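Local atomic coordinates of unsaturated glucuronyl hydrolase (Streptococcus agalactiae, PDB entry 2ZZR), a protein that hydrolyses unsaturated disaccharides from chondroitin, hyaluronan and heparin, releasing the 4-deoxy-4,5-didehydro uronic acid at their non-reducing end. Residues A[72-77]-A[94-99]; A[48-53]-A[98-103]. All coordinates share one frame; numbering follows the deposited sequence.

Contact 1: A[72-77]-A[94-99]; sequences FWTGCL and HKNVLS
N96 reaches across from one helix to T74 of the other, and its amide nitrogen touches every partner in 72-77. The two segments run nearly antiparallel, with 152° between their N-to-C directions and axes 10.0 Å apart at closest approach. T74 and N96 mark the closest backbone approach, their CA atoms 6.5 Å apart, and their side chains slide past each other in opposite directions. ND2 of N96 donates to OG1 of T74 over 2.8 Å. The length is ordinary but the bond is bent, with 137° at the hydrogen, and OG1 lies somewhat out of the amide plane. T74 turns its two branches to different tasks: OG1, anti to the carbonyl carbon, takes the hydrogen bond, while CG2 lies against CB of N96 at 3.7 Å.

W73 crosses N96 at about a right angle. Its CB does not point straight at the neighbour, but with CG anti to the backbone N (chi1 166°) the indole swings round until CD1 is 3.3 Å from N96 ND2. ND2 comes at the ring obliquely, and the ring and amide planes are about half a right angle apart. L77, one turn on from W73, lays its CD1 over one indole face near the rim, and the same methyl is 3.9 Å from N96 ND2.

The indole also meets F46 of helix 25-46 edge-to-face. Helices 70-84 and 87-105 form a nearly antiparallel helical hairpin of the α-barrel, and this is structural packing away from the annotated sites. All four touching residues are buried. The chemistry implies one bent hydrogen bond among close-packed side chains: T74 OG1 takes an amide hydrogen of N96, while the indole (CD1 and NE1) and a leucine methyl lie near the same nitrogen.

Contact 2: A[48-53]-A[98-103]; sequences EEYPTP and LSFLNR
Y50 meets the helix with the phenol end of its ring, in two kinds of contact. The aromatic one is with F100. The ring centroids lie 6.0 Å apart and the planes are inclined at 72°, an oblique pair. Its nearest carbons are Y50 CE2 and F100 CE1, 4.2 Å apart, and the same CE1 lies 4.0 Å from Y50 OH. F100 does not leave its helix pointing straight at the strand; with CG anti to the carbonyl carbon (chi1 -76°), the side chain turns so that CE1 comes close to Y50.

The polar approach is looser. Y50 OH is 3.4 Å from S99 OG and 3.5 Å from S99 CB, so the hydroxyl rests on the whole serine side chain. The stronger partner of S99 OG is N65, whose ND2 is hydrogen-bonded to it.

The F100 side chain is about 10 Å from that of D114, the probable nucleophile, so the contact lies near the active site without being part of it. Y50 is held in the hairpin of strands 50-56 and 59-63 through backbone bonds with M63, and its side chain also touches N70 of helix 70-84. F100 is wedged between T74 of that helix and helix 115-130, where Y119 meets its ring edge-to-face.

In the fold
From the N terminus, the chain leaves helix 25-46 and enters strand 50-56, whose start supplies the first half of contact 2. It turns back along strand 59-63, then runs through helix 70-84, which carries the first half of contact 1, and into helix 87-105, where both contacts close. Contact 1 closes the helical hairpin 70-84/87-105, with 16 residues between its segments; contact 2 closes a longer excursion of 44. The span of contact 1 therefore overlaps that of contact 2 and lies within it, and L98 and S99 belong to both. The contacts lie about 7 Å apart, centre to centre. N96 and W73 of contact 1 touch Y50 and P51 of the strand in contact 2, which ties the β-hairpin to the helical pair.

Contact 1: A[72-77]-A[94-99]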
ATOM      1  N   PHE A  72       6.161  -7.827  -2.360  1.00 14.61           N
ATOM      2  CA  PHE A  72       5.069  -8.158  -1.441  1.00 14.64           C
ATOM      3  C   PHE A  72       5.152  -9.601  -0.952  1.00 14.88           C
ATOM      4  O   PHE A  72       4.810  -9.888   0.194  1.00 14.87           O
ATOM      5  CB  PHE A  72       3.696  -7.882  -2.066  1.00 15.00           C
ATOM      6  CG  PHE A  72       3.439  -6.427  -2.341  1.00 14.69           C
ATOM      7  CD1 PHE A  72       3.386  -5.502  -1.294  1.00 14.50           C
ATOM      8  CD2 PHE A  72       3.248  -5.977  -3.647  1.00 14.25           C
ATOM      9  CE1 PHE A  72       3.147  -4.149  -1.543  1.00 15.34           C
ATOM     10  CE2 PHE A  72       3.013  -4.624  -3.906  1.00 15.25           C
ATOM     11  CZ  PHE A  72       2.962  -3.712  -2.853  1.00 14.97           C
ATOM     12  N   TRP A  73       5.620 -10.499  -1.818  1.00 14.94           N
ATOM     13  CA  TRP A  73       5.871 -11.888  -1.423  1.00 15.22           C
ATOM     14  C   TRP A  73       6.935 -11.948  -0.317  1.00 15.27           C
ATOM     15  O   TRP A  73       6.690 -12.506   0.757  1.00 15.38           O
ATOM     16  CB  TRP A  73       6.285 -12.733  -2.638  1.00 15.59           C
ATOM     17  CG  TRP A  73       6.882 -14.077  -2.279  1.00 15.56           C
ATOM     18  CD1 TRP A  73       8.161 -14.494  -2.521  1.00 16.66           C
ATOM     19  CD2 TRP A  73       6.226 -15.163  -1.603  1.00 16.12           C
ATOM     20  NE1 TRP A  73       8.341 -15.775  -2.047  1.00 15.65           N
ATOM     21  CE2 TRP A  73       7.173 -16.208  -1.478  1.00 16.25           C
ATOM     22  CE3 TRP A  73       4.930 -15.357  -1.099  1.00 16.01           C
ATOM     23  CZ2 TRP A  73       6.866 -17.431  -0.863  1.00 16.40           C
ATOM     24  CZ3 TRP A  73       4.621 -16.578  -0.483  1.00 16.67           C
ATOM     25  CH2 TRP A  73       5.591 -17.598  -0.375  1.00 16.57           C
ATOM     26  N   THR A  74       8.095 -11.352  -0.581  1.00 15.16           N
ATOM     27  CA  THR A  74       9.190 -11.290   0.389  1.00 15.40           C
ATOM     28  C   THR A  74       8.728 -10.618   1.688  1.00 15.60           C
ATOM     29  O   THR A  74       9.078 -11.068   2.782  1.00 15.26           O
ATOM     30  CB  THR A  74      10.420 -10.562  -0.179  1.00 15.42           C
ATOM     31  OG1 THR A  74      10.696 -11.036  -1.508  1.00 15.95           O
ATOM     32  CG2 THR A  74      11.652 -10.794   0.709  1.00 14.57           C
ATOM     33  N   GLY A  75       7.922  -9.559   1.560  1.00 15.12           N
ATOM     34  CA  GLY A  75       7.336  -8.896   2.734  1.00 15.36           C
ATOM     35  C   GLY A  75       6.497  -9.811   3.613  1.00 15.49           C
ATOM     36  O   GLY A  75       6.572  -9.727   4.846  1.00 15.27           O
ATOM     37  N   CYS A  76       5.693 -10.679   2.991  1.00 15.11           N
ATOM     38  CA  CYS A  76       4.911 -11.680   3.736  1.00 15.51           C
ATOM     39  C   CYS A  76       5.852 -12.588   4.530  1.00 15.90           C
ATOM     40  O   CYS A  76       5.604 -12.884   5.706  1.00 16.07           O
ATOM     41  CB  CYS A  76       4.040 -12.537   2.806  1.00 15.28           C
ATOM     42  SG  CYS A  76       2.594 -11.696   2.085  1.00 15.93           S
ATOM     43  N   LEU A  77       6.932 -13.019   3.883  1.00 16.15           N
ATOM     44  CA  LEU A  77       7.929 -13.874   4.539  1.00 16.65           C
ATOM     45  C   LEU A  77       8.590 -13.191   5.740  1.00 16.83           C
ATOM     46  O   LEU A  77       8.736 -13.813   6.801  1.00 17.17           O
ATOM     47  CB  LEU A  77       8.994 -14.341   3.541  1.00 16.89           C
ATOM     48  CG  LEU A  77       8.483 -15.097   2.310  1.00 17.07           C
ATOM     49  CD1 LEU A  77       9.652 -15.515   1.423  1.00 17.78           C
ATOM     50  CD2 LEU A  77       7.603 -16.284   2.679  1.00 18.21           C
ATOM     51  N   HIS A  94      15.926 -13.946   2.416  1.00 19.66           N
ATOM     52  CA  HIS A  94      17.218 -13.359   2.085  1.00 19.62           C
ATOM     53  C   HIS A  94      17.694 -13.733   0.680  1.00 19.68           C
ATOM     54  O   HIS A  94      18.405 -12.955   0.037  1.00 19.60           O
ATOM     55  CB  HIS A  94      18.300 -13.693   3.113  1.00 19.83           C
ATOM     56  CG  HIS A  94      19.621 -13.077   2.787  1.00 19.90           C
ATOM     57  ND1 HIS A  94      19.848 -11.719   2.861  1.00 20.13           N
ATOM     58  CD2 HIS A  94      20.775 -13.626   2.338  1.00 20.32           C
ATOM     59  CE1 HIS A  94      21.090 -11.461   2.493  1.00 20.77           C
ATOM     60  NE2 HIS A  94      21.672 -12.601   2.168  1.00 19.66           N
ATOM     61  N   LYS A  95      17.314 -14.922   0.217  1.00 19.66           N
ATOM     62  CA  LYS A  95      17.554 -15.300  -1.172  1.00 19.96           C
ATOM     63  C   LYS A  95      16.787 -14.378  -2.123  1.00 19.68           C
ATOM     64  O   LYS A  95      17.330 -13.959  -3.153  1.00 20.06           O
ATOM     65  CB  LYS A  95      17.208 -16.768  -1.408  1.00 20.12           C
ATOM     66  CG  LYS A  95      18.311 -17.711  -0.927  1.00 22.23           C
ATOM     67  CD  LYS A  95      17.916 -19.158  -1.088  1.00 25.56           C
ATOM     68  CE  LYS A  95      18.901 -20.066  -0.364  1.00 28.24           C
ATOM     69  NZ  LYS A  95      18.356 -21.444  -0.231  1.00 30.87           N
ATOM     70  N   ASN A  96      15.543 -14.045  -1.762  1.00 19.17           N
ATOM     71  CA  ASN A  96      14.778 -13.025  -2.496  1.00 18.62           C
ATOM     72  C   ASN A  96      15.545 -11.705  -2.537  1.00 18.12           C
ATOM     73  O   ASN A  96      15.689 -11.094  -3.593  1.00 17.77           O
ATOM     74  CB  ASN A  96      13.395 -12.793  -1.870  1.00 18.40           C
ATOM     75  CG  ASN A  96      12.414 -13.914  -2.138  1.00 18.45           C
ATOM     76  OD1 ASN A  96      12.736 -14.931  -2.779  1.00 20.72           O
ATOM     77  ND2 ASN A  96      11.200 -13.747  -1.631  1.00 15.85           N
ATOM     78  N   VAL A  97      16.047 -11.274  -1.381  1.00 17.93           N
ATOM     79  CA  VAL A  97      16.872 -10.065  -1.289  1.00 18.08           C
ATOM     80  C   VAL A  97      18.041 -10.078  -2.284  1.00 18.29           C
ATOM     81  O   VAL A  97      18.313  -9.076  -2.948  1.00 18.09           O
ATOM     82  CB  VAL A  97      17.373  -9.827   0.167  1.00 17.83           C
ATOM     83  CG1 VAL A  97      18.419  -8.725   0.217  1.00 18.38           C
ATOM     84  CG2 VAL A  97      16.191  -9.500   1.077  1.00 17.57           C
ATOM     85  N   LEU A  98      18.730 -11.215  -2.389  1.00 18.82           N
ATOM     86  CA  LEU A  98      19.856 -11.320  -3.317  1.00 19.03           C
ATOM     87  C   LEU A  98      19.396 -11.191  -4.772  1.00 18.78           C
ATOM     88  O   LEU A  98      20.084 -10.575  -5.593  1.00 18.81           O
ATOM     89  CB  LEU A  98      20.646 -12.613  -3.084  1.00 19.83           C
ATOM     90  CG  LEU A  98      21.409 -12.687  -1.747  1.00 20.64           C
ATOM     91  CD1 LEU A  98      22.133 -14.029  -1.596  1.00 21.82           C
ATOM     92  CD2 LEU A  98      22.387 -11.534  -1.602  1.00 21.47           C
ATOM     93  N   SER A  99      18.222 -11.750  -5.064  1.00 18.42           N
ATOM     94  CA  SER A  99      17.569 -11.601  -6.364  1.00 18.55           C
ATOM     95  C   SER A  99      17.238 -10.137  -6.659  1.00 18.18           C
ATOM     96  O   SER A  99      17.443  -9.663  -7.776  1.00 17.92           O
ATOM     97  CB  SER A  99      16.300 -12.457  -6.430  1.00 18.71           C
ATOM     98  OG  SER A  99      15.581 -12.231  -7.634  1.00 19.56           O
TER

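Contact 2: A[48-53]-A[98-103]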
ATOM      1  N   GLU A  48      12.177 -20.497  -5.194  1.00 23.53           N
ATOM      2  CA  GLU A  48      12.916 -19.235  -5.263  1.00 24.12           C
ATOM      3  C   GLU A  48      12.243 -18.219  -6.193  1.00 23.11           C
ATOM      4  O   GLU A  48      12.745 -17.110  -6.390  1.00 22.98           O
ATOM      5  CB  GLU A  48      14.382 -19.475  -5.649  1.00 24.21           C
ATOM      6  CG  GLU A  48      15.217 -20.025  -4.478  1.00 26.28           C
ATOM      7  CD  GLU A  48      16.713 -20.092  -4.749  1.00 26.58           C
ATOM      8  OE1 GLU A  48      17.247 -19.245  -5.499  1.00 30.54           O
ATOM      9  OE2 GLU A  48      17.368 -20.997  -4.188  1.00 30.91           O
ATOM     10  N   GLU A  49      11.099 -18.603  -6.751  1.00 22.45           N
ATOM     11  CA  GLU A  49      10.345 -17.720  -7.634  1.00 22.08           C
ATOM     12  C   GLU A  49       9.216 -17.021  -6.871  1.00 21.23           C
ATOM     13  O   GLU A  49       9.211 -17.028  -5.638  1.00 20.89           O
ATOM     14  CB  GLU A  49       9.856 -18.481  -8.868  1.00 22.36           C
ATOM     15  CG  GLU A  49      11.007 -18.872  -9.792  1.00 25.00           C
ATOM     16  CD  GLU A  49      10.555 -19.280 -11.179  1.00 28.88           C
ATOM     17  OE1 GLU A  49       9.785 -20.260 -11.291  1.00 30.18           O
ATOM     18  OE2 GLU A  49      10.985 -18.623 -12.160  1.00 31.00           O
ATOM     19  N   TYR A  50       8.280 -16.408  -7.597  1.00 20.17           N
ATOM     20  CA  TYR A  50       7.340 -15.452  -6.996  1.00 19.47           C
ATOM     21  C   TYR A  50       5.900 -15.668  -7.441  1.00 18.94           C
ATOM     22  O   TYR A  50       5.660 -16.165  -8.546  1.00 18.87           O
ATOM     23  CB  TYR A  50       7.772 -14.010  -7.333  1.00 19.43           C
ATOM     24  CG  TYR A  50       9.153 -13.663  -6.843  1.00 19.71           C
ATOM     25  CD1 TYR A  50      10.287 -14.022  -7.579  1.00 19.22           C
ATOM     26  CD2 TYR A  50       9.337 -12.987  -5.633  1.00 18.93           C
ATOM     27  CE1 TYR A  50      11.563 -13.724  -7.123  1.00 19.89           C
ATOM     28  CE2 TYR A  50      10.616 -12.676  -5.172  1.00 18.81           C
ATOM     29  CZ  TYR A  50      11.721 -13.052  -5.922  1.00 19.48           C
ATOM     30  OH  TYR A  50      12.987 -12.755  -5.475  1.00 20.44           O
ATOM     31  N   PRO A  51       4.928 -15.292  -6.585  1.00 18.34           N
ATOM     32  CA  PRO A  51       3.539 -15.290  -7.026  1.00 18.11           C
ATOM     33  C   PRO A  51       3.346 -14.244  -8.110  1.00 17.76           C
ATOM     34  O   PRO A  51       4.036 -13.217  -8.105  1.00 17.61           O
ATOM     35  CB  PRO A  51       2.760 -14.873  -5.771  1.00 17.93           C
ATOM     36  CG  PRO A  51       3.757 -14.208  -4.886  1.00 18.33           C
ATOM     37  CD  PRO A  51       5.069 -14.863  -5.180  1.00 18.60           C
ATOM     38  N   THR A  52       2.428 -14.517  -9.034  1.00 17.36           N
ATOM     39  CA  THR A  52       1.946 -13.495  -9.958  1.00 17.50           C
ATOM     40  C   THR A  52       1.209 -12.423  -9.141  1.00 17.00           C
ATOM     41  O   THR A  52       0.821 -12.685  -7.996  1.00 16.60           O
ATOM     42  CB  THR A  52       0.988 -14.091 -11.018  1.00 17.19           C
ATOM     43  OG1 THR A  52       0.012 -14.929 -10.378  1.00 18.54           O
ATOM     44  CG2 THR A  52       1.771 -14.903 -12.039  1.00 18.13           C
ATOM     45  N   PRO A  53       1.043 -11.206  -9.706  1.00 16.86           N
ATOM     46  CA  PRO A  53       0.319 -10.137  -9.003  1.00 16.37           C
ATOM     47  C   PRO A  53      -0.996 -10.595  -8.379  1.00 16.42           C
ATOM     48  O   PRO A  53      -1.255 -10.290  -7.210  1.00 15.73           O
ATOM     49  CB  PRO A  53       0.076  -9.102 -10.110  1.00 16.30           C
ATOM     50  CG  PRO A  53       1.276  -9.251 -10.983  1.00 16.19           C
ATOM     51  CD  PRO A  53       1.564 -10.740 -11.008  1.00 16.37           C
ATOM     52  N   LEU A  98      18.730 -11.215  -2.389  1.00 18.82           N
ATOM     53  CA  LEU A  98      19.856 -11.320  -3.317  1.00 19.03           C
ATOM     54  C   LEU A  98      19.396 -11.191  -4.772  1.00 18.78           C
ATOM     55  O   LEU A  98      20.084 -10.575  -5.593  1.00 18.81           O
ATOM     56  CB  LEU A  98      20.646 -12.613  -3.084  1.00 19.83           C
ATOM     57  CG  LEU A  98      21.409 -12.687  -1.747  1.00 20.64           C
ATOM     58  CD1 LEU A  98      22.133 -14.029  -1.596  1.00 21.82           C
ATOM     59  CD2 LEU A  98      22.387 -11.534  -1.602  1.00 21.47           C
ATOM     60  N   SER A  99      18.222 -11.750  -5.064  1.00 18.42           N
ATOM     61  CA  SER A  99      17.569 -11.601  -6.364  1.00 18.55           C
ATOM     62  C   SER A  99      17.238 -10.137  -6.659  1.00 18.18           C
ATOM     63  O   SER A  99      17.443  -9.663  -7.776  1.00 17.92           O
ATOM     64  CB  SER A  99      16.300 -12.457  -6.430  1.00 18.71           C
ATOM     65  OG  SER A  99      15.581 -12.231  -7.634  1.00 19.56           O
ATOM     66  N   PHE A 100      16.718  -9.423  -5.661  1.00 17.92           N
ATOM     67  CA  PHE A 100      16.460  -7.986  -5.814  1.00 17.83           C
ATOM     68  C   PHE A 100      17.742  -7.187  -6.046  1.00 17.86           C
ATOM     69  O   PHE A 100      17.759  -6.248  -6.838  1.00 18.17           O
ATOM     70  CB  PHE A 100      15.657  -7.437  -4.625  1.00 17.48           C
ATOM     71  CG  PHE A 100      14.203  -7.808  -4.663  1.00 17.18           C
ATOM     72  CD1 PHE A 100      13.692  -8.774  -3.805  1.00 15.96           C
ATOM     73  CD2 PHE A 100      13.341  -7.200  -5.573  1.00 16.56           C
ATOM     74  CE1 PHE A 100      12.348  -9.131  -3.841  1.00 15.79           C
ATOM     75  CE2 PHE A 100      11.997  -7.549  -5.623  1.00 15.84           C
ATOM     76  CZ  PHE A 100      11.495  -8.517  -4.758  1.00 16.26           C
ATOM     77  N   LEU A 101      18.816  -7.566  -5.361  1.00 18.66           N
ATOM     78  CA  LEU A 101      20.118  -6.955  -5.595  1.00 19.07           C
ATOM     79  C   LEU A 101      20.577  -7.198  -7.035  1.00 19.24           C
ATOM     80  O   LEU A 101      21.075  -6.283  -7.695  1.00 19.18           O
ATOM     81  CB  LEU A 101      21.155  -7.479  -4.592  1.00 19.23           C
ATOM     82  CG  LEU A 101      22.560  -6.854  -4.607  1.00 19.16           C
ATOM     83  CD1 LEU A 101      22.558  -5.326  -4.725  1.00 20.03           C
ATOM     84  CD2 LEU A 101      23.332  -7.289  -3.368  1.00 19.77           C
ATOM     85  N   ASN A 102      20.400  -8.424  -7.519  1.00 19.90           N
ATOM     86  CA  ASN A 102      20.701  -8.735  -8.920  1.00 20.36           C
ATOM     87  C   ASN A 102      19.875  -7.881  -9.887  1.00 20.21           C
ATOM     88  O   ASN A 102      20.393  -7.368 -10.887  1.00 19.99           O
ATOM     89  CB  ASN A 102      20.467 -10.215  -9.215  1.00 20.85           C
ATOM     90  CG  ASN A 102      20.718 -10.562 -10.677  1.00 22.89           C
ATOM     91  OD1 ASN A 102      19.788 -10.638 -11.480  1.00 25.53           O
ATOM     92  ND2 ASN A 102      21.984 -10.742 -11.029  1.00 24.62           N
ATOM     93  N   ARG A 103      18.591  -7.734  -9.570  1.00 20.01           N
ATOM     94  CA  ARG A 103      17.657  -6.986 -10.409  1.00 19.90           C
ATOM     95  C   ARG A 103      18.052  -5.513 -10.577  1.00 20.04           C
ATOM     96  O   ARG A 103      17.975  -4.967 -11.685  1.00 20.19           O
ATOM     97  CB  ARG A 103      16.229  -7.117  -9.865  1.00 19.53           C
ATOM     98  CG  ARG A 103      15.172  -6.526 -10.786  1.00 18.90           C
ATOM     99  CD  ARG A 103      13.773  -6.810 -10.291  1.00 17.87           C
ATOM    100  NE  ARG A 103      12.776  -6.136 -11.123  1.00 16.41           N
ATOM    101  CZ  ARG A 103      11.463  -6.189 -10.923  1.00 16.52           C
ATOM    102  NH1 ARG A 103      10.953  -6.904  -9.920  1.00 15.50           N
ATOM    103  NH2 ARG A 103      10.651  -5.527 -11.738  1.00 16.49           N
TER